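PDB 5K3J: acyl-coenzyme A oxidase acox-1.2 from Caenorhabditis elegans, which catalyses the FAD-dependent desaturation of CoA-activated ascarosides with a five-carbon omega side chain, the first step of peroxisomal beta-oxidation in making pheromones. Local coordinates for residues G301-H306 with Y422-G427; I353-E358 with R532-E537; R4-G9 with E13-R18; M20-T25 with K552-D557. All coordinates share one frame; numbering follows the deposited sequence.

Overall arrangement
The four contacts show how a largely helical enzyme ties near and distant chain segments together. Interaction 3 comes first and closes the N-terminal segment on helix 12-18; interaction 4 spans more than 500 residues, from the loop after that helix to helix 549-569, and encloses the segments of interactions 1 and 2. These two cross along the chain, their centres about 17 Å apart, and touch where Leu302 packs on Ile353. Interaction 1 lies deepest, near the substrate; interaction 2 joins the C-alpha1 region to the C-terminal helices. Interactions 3 and 4, with centres about 17 Å apart, are linked by an Arg4-Asp24 salt bridge, and interaction 4 carries the N-terminal region on to helix 549-569.

Interaction 1 (G301-H306 with Y422-G427); sequences GLFLAH and YGIAIG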
loop_
_atom_site.group_PDB
_atom_site.type_symbol
_atom_site.label_atom_id
_atom_site.label_comp_id
_atom_site.label_asym_id
_atom_site.label_seq_id
_atom_site.Cartn_x
_atom_site.Cartn_y
_atom_site.Cartn_z
ATOM N N GLY A 301 8.363 10.452 9.209
ATOM C CA GLY A 301 8.052 11.812 8.826
ATOM C C GLY A 301 8.832 12.201 7.582
ATOM O O GLY A 301 8.359 12.995 6.768
ATOM N N LEU A 302 10.011 11.606 7.409
ATOM C CA LEU A 302 10.905 11.969 6.307
ATOM C C LEU A 302 10.632 11.194 5.009
ATOM O O LEU A 302 10.667 11.788 3.931
ATOM C CB LEU A 302 12.365 11.785 6.731
ATOM C CG LEU A 302 12.866 12.838 7.724
ATOM C CD1 LEU A 302 14.237 12.489 8.289
ATOM C CD2 LEU A 302 12.897 14.210 7.063
ATOM N N PHE A 303 10.374 9.889 5.105
ATOM C CA PHE A 303 9.901 9.102 3.962
ATOM C C PHE A 303 8.724 9.798 3.280
ATOM O O PHE A 303 8.672 9.922 2.057
ATOM C CB PHE A 303 9.438 7.716 4.406
ATOM C CG PHE A 303 10.541 6.780 4.793
ATOM C CD1 PHE A 303 11.686 6.645 4.023
ATOM C CD2 PHE A 303 10.411 6.001 5.933
ATOM C CE1 PHE A 303 12.681 5.751 4.397
ATOM C CE2 PHE A 303 11.399 5.114 6.309
ATOM C CZ PHE A 303 12.537 4.990 5.538
ATOM N N LEU A 304 7.771 10.224 4.104
ATOM C CA LEU A 304 6.550 10.872 3.647
ATOM C C LEU A 304 6.877 12.190 2.967
ATOM O O LEU A 304 6.294 12.522 1.938
ATOM C CB LEU A 304 5.597 11.104 4.821
ATOM C CG LEU A 304 4.221 11.684 4.515
ATOM C CD1 LEU A 304 3.598 10.932 3.361
ATOM C CD2 LEU A 304 3.337 11.600 5.749
ATOM N N ALA A 305 7.810 12.940 3.543
ATOM C CA ALA A 305 8.279 14.161 2.911
ATOM C C ALA A 305 8.905 13.841 1.556
ATOM O O ALA A 305 8.693 14.554 0.578
ATOM C CB ALA A 305 9.271 14.867 3.809
ATOM N N HIS A 306 9.673 12.756 1.518
ATOM C CA HIS A 306 10.305 12.268 0.298
ATOM C C HIS A 306 9.262 12.008 -0.789
ATOM O O HIS A 306 9.433 12.417 -1.938
ATOM C CB HIS A 306 11.107 10.997 0.614
ATOM C CG HIS A 306 11.883 10.440 -0.540
ATOM N ND1 HIS A 306 13.058 9.743 -0.366
ATOM C CD2 HIS A 306 11.645 10.444 -1.873
ATOM C CE1 HIS A 306 13.521 9.359 -1.540
ATOM N NE2 HIS A 306 12.683 9.771 -2.473
ATOM N N TYR A 422 7.078 3.508 -0.448
ATOM C CA TYR A 422 5.928 2.936 0.223
ATOM C C TYR A 422 6.297 1.575 0.792
ATOM O O TYR A 422 6.104 1.322 1.982
ATOM C CB TYR A 422 4.735 2.780 -0.709
ATOM C CG TYR A 422 3.585 2.100 -0.016
ATOM C CD1 TYR A 422 2.830 2.781 0.928
ATOM C CD2 TYR A 422 3.291 0.766 -0.258
ATOM C CE1 TYR A 422 1.798 2.163 1.596
ATOM C CE2 TYR A 422 2.257 0.137 0.405
ATOM C CZ TYR A 422 1.513 0.843 1.334
ATOM O OH TYR A 422 0.477 0.243 2.010
ATOM N N GLY A 423 6.843 0.702 -0.056
ATOM C CA GLY A 423 7.224 -0.641 0.358
ATOM C C GLY A 423 8.157 -0.660 1.555
ATOM O O GLY A 423 8.007 -1.476 2.460
ATOM N N ILE A 424 9.121 0.254 1.558
ATOM C CA ILE A 424 10.093 0.354 2.642
ATOM C C ILE A 424 9.447 0.768 3.969
ATOM O O ILE A 424 9.527 0.042 4.964
ATOM C CB ILE A 424 11.216 1.358 2.290
ATOM C CG1 ILE A 424 12.164 0.759 1.250
ATOM C CG2 ILE A 424 11.993 1.753 3.528
ATOM C CD1 ILE A 424 12.848 -0.510 1.711
ATOM N N ALA A 425 8.793 1.924 3.973
ATOM C CA ALA A 425 8.268 2.510 5.201
ATOM C C ALA A 425 7.109 1.719 5.801
ATOM O O ALA A 425 6.999 1.608 7.022
ATOM C CB ALA A 425 7.839 3.940 4.945
ATOM N N ILE A 426 6.252 1.172 4.942
ATOM C CA ILE A 426 5.047 0.473 5.391
ATOM C C ILE A 426 5.398 -0.721 6.274
ATOM O O ILE A 426 4.576 -1.182 7.066
ATOM C CB ILE A 426 4.181 -0.011 4.202
ATOM C CG1 ILE A 426 2.757 -0.344 4.663
ATOM C CG2 ILE A 426 4.828 -1.203 3.495
ATOM C CD1 ILE A 426 2.062 0.791 5.359
ATOM N N GLY A 427 6.627 -1.213 6.146
ATOM C CA GLY A 427 7.131 -2.244 7.034
ATOM C C GLY A 427 7.108 -1.777 8.477
ATOM O O GLY A 427 7.047 -2.583 9.407
#
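Phe303 reaches from helix 287-315 to helix 418-426 and sets its ring against Ala425 and Ile424. The ring meets both partners obliquely, with different ring atoms. CD2 comes to 3.4 Å from Ala425 CB, and the same methyl group lies near CG and CE2. Further out, CZ approaches Ile424 CG2 at 3.8 Å. The phenylalanine side chain and the isoleucine cross at about a right angle, and the isoleucine offers just one branch: CG2 stands anti to the backbone N and faces the ring, while the CG1-CD1 arm leads away from helix 287-315. On the phenylalanine side, CG is anti to the carbonyl carbon (chi1 -73°), a choice that carries the ring across the gap between the helices. The contact is wholly apolar and buried, and the CA atoms of Phe303 and Ala425 lie 6.9 Å apart, a closeness consistent with the small alanine. Trimming Phe303 to an alanine would probably open a gap beside Ala425 and leave Ile424 CG2 without its aromatic neighbour. The phenylalanine side chain is about 5 Å from the bound ascaroside-CoA at the nearest atoms, and close to Glu299, important for binding the substrate and so for specificity. Tyr106 meets the same ring edge-to-face, helix 379-405 packs on Leu304 and Tyr422, and Glu401 and Tyr412 of the second subunit hydrogen-bond to Tyr422 and Gly423, placing helix 418-426 at the dimer interface.

Interaction 2 (I353-E358 with R532-E537); sequences IFTGFE and RLFIIE
The Phe534 ring is met at its edge by the methyl group of Thr355: CG2 lies in the ring plane, 3.5 Å from CE2 and nearly as close to CD2. Beyond it, Glu358 OE1 approaches obliquely, 3.5 Å from CZ, with the carboxylate plane turned 83° from that of the ring. The charge of Glu358 is met by Arg541, which forms a salt bridge with OE1 and whose side chain also touches Phe534. Thr355 uses its two branches differently. With OG1 anti to the carbonyl carbon (chi1 -56°), the methyl is directed at the aromatic edge and the hydroxyl runs alongside Ile535, 3.6 Å from its CG2, while hydrogen-bonding back to Ala351 O within its own helix. A serine in place of Phe534 would probably leave a gap beside Thr355 CG2 and take away the ring against which the Glu358 carboxylate rests. The Ile535 side chain is about 10 Å from bound ATP at the nearest atoms. Helices 343-363 and 520-543 cross here at 92°, with their local axes 8.9 Å apart, and Leu388 and Leu384 of helix 379-405 cover the junction. Such near-perpendicular packing joins the C-alpha1 helices to the additional C-terminal helical domain of acyl-CoA oxidases.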
loop_
_atom_site.group_PDB
_atom_site.type_symbol
_atom_site.label_atom_id
_atom_site.label_comp_id
_atom_site.label_asym_id
_atom_site.label_seq_id
_atom_site.Cartn_x
_atom_site.Cartn_y
_atom_site.Cartn_z
ATOM N N ILE A 353 7.638 14.902 12.324
ATOM C CA ILE A 353 9.062 15.160 12.530
ATOM C C ILE A 353 9.315 15.932 13.823
ATOM O O ILE A 353 10.237 15.611 14.577
ATOM C CB ILE A 353 9.658 15.927 11.329
ATOM C CG1 ILE A 353 9.843 14.974 10.147
ATOM C CG2 ILE A 353 10.990 16.575 11.692
ATOM C CD1 ILE A 353 10.154 15.671 8.844
ATOM N N PHE A 354 8.485 16.937 14.085
ATOM C CA PHE A 354 8.597 17.717 15.314
ATOM C C PHE A 354 8.212 16.866 16.516
ATOM O O PHE A 354 8.785 16.999 17.598
ATOM C CB PHE A 354 7.719 18.967 15.243
ATOM C CG PHE A 354 8.093 19.903 14.131
ATOM C CD1 PHE A 354 9.415 20.049 13.755
ATOM C CD2 PHE A 354 7.125 20.627 13.454
ATOM C CE1 PHE A 354 9.768 20.899 12.734
ATOM C CE2 PHE A 354 7.472 21.482 12.428
ATOM C CZ PHE A 354 8.798 21.618 12.067
ATOM N N THR A 355 7.232 15.994 16.314
ATOM C CA THR A 355 6.850 15.021 17.325
ATOM C C THR A 355 8.006 14.051 17.547
ATOM O O THR A 355 8.218 13.556 18.655
ATOM C CB THR A 355 5.575 14.254 16.909
ATOM O OG1 THR A 355 4.519 15.187 16.648
ATOM C CG2 THR A 355 5.132 13.290 17.999
ATOM N N GLY A 356 8.759 13.799 16.479
ATOM C CA GLY A 356 9.912 12.922 16.538
ATOM C C GLY A 356 11.060 13.498 17.348
ATOM O O GLY A 356 11.736 12.766 18.070
ATOM N N PHE A 357 11.281 14.807 17.232
ATOM C CA PHE A 357 12.351 15.474 17.974
ATOM C C PHE A 357 12.172 15.343 19.481
ATOM O O PHE A 357 13.146 15.152 20.210
ATOM C CB PHE A 357 12.440 16.960 17.605
ATOM C CG PHE A 357 13.297 17.236 16.406
ATOM C CD1 PHE A 357 14.643 16.915 16.421
ATOM C CD2 PHE A 357 12.767 17.822 15.274
ATOM C CE1 PHE A 357 15.436 17.161 15.329
ATOM C CE2 PHE A 357 13.563 18.070 14.180
ATOM C CZ PHE A 357 14.894 17.740 14.208
ATOM N N GLU A 358 10.932 15.452 19.946
ATOM C CA GLU A 358 10.650 15.348 21.373
ATOM C C GLU A 358 10.935 13.944 21.905
ATOM O O GLU A 358 11.635 13.788 22.904
ATOM C CB GLU A 358 9.200 15.732 21.667
ATOM C CG GLU A 358 8.880 17.201 21.457
ATOM C CD GLU A 358 7.548 17.595 22.067
ATOM O OE1 GLU A 358 6.960 16.768 22.796
ATOM O OE2 GLU A 358 7.086 18.728 21.815
ATOM N N ARG A 532 -2.744 11.172 18.516
ATOM C CA ARG A 532 -3.029 12.206 17.540
ATOM C C ARG A 532 -3.072 13.548 18.247
ATOM O O ARG A 532 -2.664 14.568 17.695
ATOM C CB ARG A 532 -4.341 11.933 16.806
ATOM C CG ARG A 532 -4.252 10.808 15.788
ATOM C CD ARG A 532 -4.820 11.233 14.449
ATOM N NE ARG A 532 -5.941 10.395 14.044
ATOM C CZ ARG A 532 -6.633 10.573 12.925
ATOM N NH1 ARG A 532 -6.316 11.561 12.098
ATOM N NH2 ARG A 532 -7.644 9.765 12.628
ATOM N N LEU A 533 -3.567 13.533 19.480
ATOM C CA LEU A 533 -3.543 14.716 20.325
ATOM C C LEU A 533 -2.106 15.158 20.559
ATOM O O LEU A 533 -1.793 16.345 20.470
ATOM C CB LEU A 533 -4.246 14.446 21.659
ATOM C CG LEU A 533 -3.985 15.406 22.824
ATOM C CD1 LEU A 533 -4.363 16.842 22.477
ATOM C CD2 LEU A 533 -4.731 14.949 24.068
ATOM N N PHE A 534 -1.234 14.195 20.847
ATOM C CA PHE A 534 0.164 14.492 21.143
ATOM C C PHE A 534 0.900 15.073 19.942
ATOM O O PHE A 534 1.654 16.035 20.080
ATOM C CB PHE A 534 0.887 13.233 21.626
ATOM C CG PHE A 534 2.312 13.477 22.036
ATOM C CD1 PHE A 534 2.621 13.833 23.338
ATOM C CD2 PHE A 534 3.342 13.353 21.116
ATOM C CE1 PHE A 534 3.930 14.063 23.715
ATOM C CE2 PHE A 534 4.649 13.581 21.486
ATOM C CZ PHE A 534 4.944 13.937 22.792
ATOM N N ILE A 535 0.692 14.469 18.775
ATOM C CA ILE A 535 1.309 14.936 17.535
ATOM C C ILE A 535 0.993 16.411 17.300
ATOM O O ILE A 535 1.858 17.190 16.897
ATOM C CB ILE A 535 0.839 14.099 16.324
ATOM C CG1 ILE A 535 1.341 12.659 16.450
ATOM C CG2 ILE A 535 1.330 14.707 15.019
ATOM C CD1 ILE A 535 0.625 11.674 15.551
ATOM N N ILE A 536 -0.251 16.787 17.580
ATOM C CA ILE A 536 -0.705 18.165 17.441
ATOM C C ILE A 536 0.012 19.105 18.414
ATOM O O ILE A 536 0.523 20.152 18.009
ATOM C CB ILE A 536 -2.222 18.260 17.661
ATOM C CG1 ILE A 536 -2.957 17.519 16.545
ATOM C CG2 ILE A 536 -2.668 19.711 17.717
ATOM C CD1 ILE A 536 -4.456 17.528 16.694
ATOM N N GLU A 537 0.046 18.724 19.689
ATOM C CA GLU A 537 0.711 19.519 20.720
ATOM C C GLU A 537 2.182 19.730 20.397
ATOM O O GLU A 537 2.694 20.849 20.462
ATOM C CB GLU A 537 0.586 18.845 22.087
ATOM C CG GLU A 537 -0.831 18.608 22.553
ATOM C CD GLU A 537 -0.882 18.109 23.980
ATOM O OE1 GLU A 537 -0.673 16.896 24.191
ATOM O OE2 GLU A 537 -1.118 18.933 24.889
#

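Interaction 3 (R4-G9 with E13-R18); sequences RSIRDG and ELLEER
A fold-back of the N-terminal segment onto the first helix of the chain, helix 12-18, brings Ile6 against Leu15 and Arg18. The isoleucine divides its branches between the two. Its CG2 methyl meets Leu15 CD1 at 3.6 Å, the two side chains crossing at about a right angle; Leu15 gets there with CG anti to its own N (chi1 -179°). The CG1-CD1 arm of Ile6 runs along the aliphatic part of Arg18 in the opposite direction, with CG1 3.6 Å from the arginine CB and 4.0 Å from CD. The arginine chain is extended from CG to NE, which lays its methylenes along Ile6 and carries the guanidinium on to Ser5. There Ser5 CB sits over the centre of the guanidinium, 4.3 Å above its plane, and Ser5 O also lies over a face, too poorly aligned with NH1 for a hydrogen bond. The polar hold comes from other residues: NE and NH1 pair with Asp606 and Asp10 respectively, and NH2 donates to Arg622 O. Arg18 is thereby the hub that ties loop 4-9 and helix 12-18 to helix 601-606, whose Val602 packs on it and on Glu17, away from the substrate and cofactor sites.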
loop_
_atom_site.group_PDB
_atom_site.type_symbol
_atom_site.label_atom_id
_atom_site.label_comp_id
_atom_site.label_asym_id
_atom_site.label_seq_id
_atom_site.Cartn_x
_atom_site.Cartn_y
_atom_site.Cartn_z
ATOM N N ARG A 4 15.970 28.578 -1.970
ATOM C CA ARG A 4 17.376 28.305 -2.250
ATOM C C ARG A 4 17.572 27.157 -3.244
ATOM O O ARG A 4 18.703 26.835 -3.612
ATOM C CB ARG A 4 18.116 27.998 -0.943
ATOM C CG ARG A 4 19.483 28.653 -0.831
ATOM C CD ARG A 4 19.380 30.177 -0.808
ATOM N NE ARG A 4 19.185 30.704 0.539
ATOM C CZ ARG A 4 19.117 32.000 0.830
ATOM N NH1 ARG A 4 18.939 32.394 2.084
ATOM N NH2 ARG A 4 19.226 32.907 -0.134
ATOM N N SER A 5 16.473 26.548 -3.680
ATOM C CA SER A 5 16.534 25.402 -4.586
ATOM C C SER A 5 16.401 25.831 -6.048
ATOM O O SER A 5 16.298 24.995 -6.947
ATOM C CB SER A 5 15.447 24.387 -4.229
ATOM O OG SER A 5 15.513 24.044 -2.856
ATOM N N ILE A 6 16.403 27.141 -6.273
ATOM C CA ILE A 6 16.380 27.710 -7.617
ATOM C C ILE A 6 17.758 27.634 -8.273
ATOM O O ILE A 6 18.755 28.020 -7.665
ATOM C CB ILE A 6 15.917 29.179 -7.585
ATOM C CG1 ILE A 6 14.460 29.275 -7.124
ATOM C CG2 ILE A 6 16.095 29.833 -8.945
ATOM C CD1 ILE A 6 14.022 30.681 -6.764
ATOM N N ARG A 7 17.814 27.134 -9.506
ATOM C CA ARG A 7 19.077 27.027 -10.240
ATOM C C ARG A 7 18.908 27.456 -11.697
ATOM O O ARG A 7 17.785 27.631 -12.176
ATOM C CB ARG A 7 19.617 25.595 -10.184
ATOM C CG ARG A 7 19.758 25.023 -8.782
ATOM C CD ARG A 7 21.012 25.514 -8.082
ATOM N NE ARG A 7 20.987 25.170 -6.663
ATOM C CZ ARG A 7 22.043 25.233 -5.859
ATOM N NH1 ARG A 7 21.923 24.902 -4.581
ATOM N NH2 ARG A 7 23.219 25.619 -6.335
ATOM N N ASP A 8 20.029 27.626 -12.395
ATOM C CA ASP A 8 20.006 27.942 -13.821
ATOM C C ASP A 8 19.729 26.681 -14.631
ATOM O O ASP A 8 20.315 25.629 -14.376
ATOM C CB ASP A 8 21.330 28.575 -14.270
ATOM C CG ASP A 8 21.524 29.982 -13.728
ATOM O OD1 ASP A 8 20.553 30.558 -13.194
ATOM O OD2 ASP A 8 22.647 30.521 -13.844
ATOM N N GLY A 9 18.831 26.793 -15.604
ATOM C CA GLY A 9 18.481 25.671 -16.454
ATOM C C GLY A 9 17.229 24.956 -15.982
ATOM O O GLY A 9 16.752 24.028 -16.635
ATOM N N GLU A 13 8.319 25.942 -15.319
ATOM C CA GLU A 13 7.165 25.447 -14.578
ATOM C C GLU A 13 7.458 25.438 -13.077
ATOM O O GLU A 13 6.635 25.870 -12.269
ATOM C CB GLU A 13 6.784 24.040 -15.048
ATOM C CG GLU A 13 6.490 23.914 -16.540
ATOM C CD GLU A 13 5.082 24.335 -16.909
ATOM O OE1 GLU A 13 4.483 25.148 -16.176
ATOM O OE2 GLU A 13 4.574 23.842 -17.938
ATOM N N LEU A 14 8.641 24.953 -12.711
ATOM C CA LEU A 14 9.051 24.921 -11.313
ATOM C C LEU A 14 9.672 26.241 -10.865
ATOM O O LEU A 14 9.600 26.599 -9.687
ATOM C CB LEU A 14 10.041 23.784 -11.065
ATOM C CG LEU A 14 9.448 22.384 -10.915
ATOM C CD1 LEU A 14 10.437 21.446 -10.235
ATOM C CD2 LEU A 14 8.133 22.427 -10.149
ATOM N N LEU A 15 10.286 26.957 -11.802
ATOM C CA LEU A 15 10.917 28.231 -11.484
ATOM C C LEU A 15 9.894 29.252 -11.003
ATOM O O LEU A 15 10.158 30.018 -10.076
ATOM C CB LEU A 15 11.671 28.783 -12.695
ATOM C CG LEU A 15 12.398 30.106 -12.446
ATOM C CD1 LEU A 15 13.401 29.957 -11.316
ATOM C CD2 LEU A 15 13.080 30.616 -13.712
ATOM N N GLU A 16 8.723 29.251 -11.633
ATOM C CA GLU A 16 7.683 30.217 -11.301
ATOM C C GLU A 16 6.955 29.811 -10.024
ATOM O O GLU A 16 6.303 30.634 -9.386
ATOM C CB GLU A 16 6.692 30.371 -12.461
ATOM C CG GLU A 16 5.703 29.229 -12.615
ATOM C CD GLU A 16 4.672 29.497 -13.698
ATOM O OE1 GLU A 16 4.817 30.504 -14.424
ATOM O OE2 GLU A 16 3.714 28.702 -13.824
ATOM N N GLU A 17 7.081 28.538 -9.657
ATOM C CA GLU A 17 6.530 28.031 -8.404
ATOM C C GLU A 17 7.416 28.423 -7.225
ATOM O O GLU A 17 6.930 28.648 -6.116
ATOM C CB GLU A 17 6.375 26.510 -8.461
ATOM C CG GLU A 17 5.266 26.026 -9.382
ATOM C CD GLU A 17 3.880 26.267 -8.816
ATOM O OE1 GLU A 17 3.758 26.468 -7.587
ATOM O OE2 GLU A 17 2.909 26.252 -9.601
ATOM N N ARG A 18 8.719 28.508 -7.475
ATOM C CA ARG A 18 9.689 28.815 -6.430
ATOM C C ARG A 18 9.858 30.317 -6.243
ATOM O O ARG A 18 10.320 30.774 -5.198
ATOM C CB ARG A 18 11.034 28.163 -6.754
ATOM C CG ARG A 18 11.004 26.650 -6.661
ATOM C CD ARG A 18 12.233 26.013 -7.294
ATOM N NE ARG A 18 12.211 24.562 -7.136
ATOM C CZ ARG A 18 13.053 23.726 -7.735
ATOM N NH1 ARG A 18 13.995 24.190 -8.549
ATOM N NH2 ARG A 18 12.951 22.419 -7.523
#

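Interaction 4 (M20-T25 with K552-D557); sequences MATFDT and KEVLTD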
loop_
_atom_site.group_PDB
_atom_site.type_symbol
_atom_site.label_atom_id
_atom_site.label_comp_id
_atom_site.label_asym_id
_atom_site.label_seq_id
_atom_site.Cartn_x
_atom_site.Cartn_y
_atom_site.Cartn_z
ATOM N N MET A 20 7.464 32.086 -5.908
ATOM C CA MET A 20 6.335 32.372 -5.030
ATOM C C MET A 20 6.661 32.099 -3.562
ATOM O O MET A 20 5.769 32.119 -2.715
ATOM C CB MET A 20 5.114 31.539 -5.432
ATOM C CG MET A 20 4.746 31.620 -6.905
ATOM S SD MET A 20 3.319 30.605 -7.354
ATOM C CE MET A 20 1.961 31.663 -6.864
ATOM N N ALA A 21 7.932 31.843 -3.262
ATOM C CA ALA A 21 8.341 31.502 -1.898
ATOM C C ALA A 21 8.183 32.685 -0.942
ATOM O O ALA A 21 8.710 33.767 -1.194
ATOM C CB ALA A 21 9.782 31.009 -1.892
ATOM N N THR A 22 7.464 32.471 0.156
ATOM C CA THR A 22 7.232 33.528 1.130
ATOM C C THR A 22 8.038 33.326 2.398
ATOM O O THR A 22 7.630 33.757 3.476
ATOM C CB THR A 22 5.705 33.633 1.482
ATOM O OG1 THR A 22 5.428 32.734 2.553
ATOM C CG2 THR A 22 4.866 33.300 0.279
ATOM N N PHE A 23 9.181 32.672 2.248
ATOM C CA PHE A 23 10.070 32.427 3.370
ATOM C C PHE A 23 11.443 31.980 2.863
ATOM O O PHE A 23 11.641 31.823 1.652
ATOM C CB PHE A 23 9.498 31.369 4.322
ATOM C CG PHE A 23 9.404 29.993 3.721
ATOM C CD1 PHE A 23 8.304 29.611 2.964
ATOM C CD2 PHE A 23 10.416 29.077 3.925
ATOM C CE1 PHE A 23 8.228 28.340 2.421
ATOM C CE2 PHE A 23 10.345 27.810 3.384
ATOM C CZ PHE A 23 9.250 27.442 2.631
ATOM N N ASP A 24 12.391 31.783 3.783
ATOM C CA ASP A 24 13.721 31.301 3.425
ATOM C C ASP A 24 13.796 29.794 3.660
ATOM O O ASP A 24 13.493 29.308 4.753
ATOM C CB ASP A 24 14.791 32.027 4.229
ATOM C CG ASP A 24 16.155 31.976 3.562
ATOM O OD1 ASP A 24 16.604 30.869 3.187
ATOM O OD2 ASP A 24 16.789 33.044 3.401
ATOM N N THR A 25 14.213 29.064 2.631
ATOM C CA THR A 25 14.221 27.607 2.674
ATOM C C THR A 25 15.477 27.056 3.333
ATOM O O THR A 25 15.525 25.884 3.709
ATOM C CB THR A 25 14.092 27.006 1.262
ATOM O OG1 THR A 25 15.191 27.439 0.451
ATOM C CG2 THR A 25 12.785 27.441 0.619
ATOM N N LYS A 552 7.617 31.091 10.626
ATOM C CA LYS A 552 6.619 30.852 11.663
ATOM C C LYS A 552 5.192 30.981 11.123
ATOM O O LYS A 552 4.256 30.419 11.691
ATOM C CB LYS A 552 6.820 31.820 12.830
ATOM C CG LYS A 552 6.106 31.396 14.104
ATOM C CD LYS A 552 5.958 32.539 15.093
ATOM C CE LYS A 552 5.212 32.071 16.333
ATOM N NZ LYS A 552 4.694 33.204 17.147
ATOM N N GLU A 553 5.031 31.719 10.027
ATOM C CA GLU A 553 3.709 31.944 9.448
ATOM C C GLU A 553 3.303 30.858 8.454
ATOM O O GLU A 553 2.127 30.511 8.361
ATOM C CB GLU A 553 3.651 33.312 8.765
ATOM C CG GLU A 553 3.632 34.489 9.730
ATOM C CD GLU A 553 3.505 35.828 9.022
ATOM O OE1 GLU A 553 3.303 35.832 7.791
ATOM O OE2 GLU A 553 3.606 36.876 9.695
ATOM N N VAL A 554 4.267 30.326 7.708
ATOM C CA VAL A 554 3.960 29.249 6.772
ATOM C C VAL A 554 3.761 27.935 7.520
ATOM O O VAL A 554 3.020 27.058 7.070
ATOM C CB VAL A 554 5.061 29.079 5.700
ATOM C CG1 VAL A 554 5.118 30.295 4.795
ATOM C CG2 VAL A 554 6.409 28.834 6.344
ATOM N N LEU A 555 4.427 27.810 8.664
ATOM C CA LEU A 555 4.266 26.650 9.528
ATOM C C LEU A 555 2.941 26.738 10.279
ATOM O O LEU A 555 2.357 25.716 10.646
ATOM C CB LEU A 555 5.431 26.537 10.514
ATOM C CG LEU A 555 6.772 26.019 9.990
ATOM C CD1 LEU A 555 7.728 25.781 11.149
ATOM C CD2 LEU A 555 6.585 24.748 9.174
ATOM N N THR A 556 2.478 27.965 10.505
ATOM C CA THR A 556 1.175 28.197 11.122
ATOM C C THR A 556 0.066 27.843 10.145
ATOM O O THR A 556 -0.975 27.311 10.533
ATOM C CB THR A 556 1.008 29.661 11.574
ATOM O OG1 THR A 556 2.103 30.023 12.423
ATOM C CG2 THR A 556 -0.300 29.849 12.336
ATOM N N ASP A 557 0.300 28.150 8.873
ATOM C CA ASP A 557 -0.610 27.764 7.802
ATOM C C ASP A 557 -0.765 26.247 7.774
ATOM O O ASP A 557 -1.880 25.726 7.781
ATOM C CB ASP A 557 -0.102 28.265 6.448
ATOM C CG ASP A 557 -0.179 29.775 6.315
ATOM O OD1 ASP A 557 -1.161 30.370 6.807
ATOM O OD2 ASP A 557 0.742 30.370 5.716
#
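Val554 directs its side chain from helix 549-569 at Thr22 and Phe23 in the loop that follows helix 12-18. From CB the chain forks into two methyls with separate tasks. CG1, anti to the carbonyl carbon (chi1 -66°), reaches between both loop residues: it lies 3.3 Å from Thr22 OG1 and 3.7 Å from Phe23 CD1. CG2 goes over a face of the phenyl ring, 3.9 Å above its plane and displaced toward the rim, where CD1 and CG are its nearest ring atoms. The valine and the phenylalanine cross at about a right angle, a CH-to-ring packing rather than an end-on meeting, whereas the valine and the threonine slide past each other in opposite directions. On the loop side, Phe23 places CG between its backbone N and carbonyl carbon (chi1 66°), presenting the ring to the helix. Val554 is poorly ordered, so the details of its methyl contacts deserve caution. Around the patch, Met28 of helix 25-32 touches both Phe23 and Val554, Ser603 and Leu604 of helix 601-606 pack on the phenyl ring, and Asp24 caps the start of helix 25-32, so the loop is wedged among three helices.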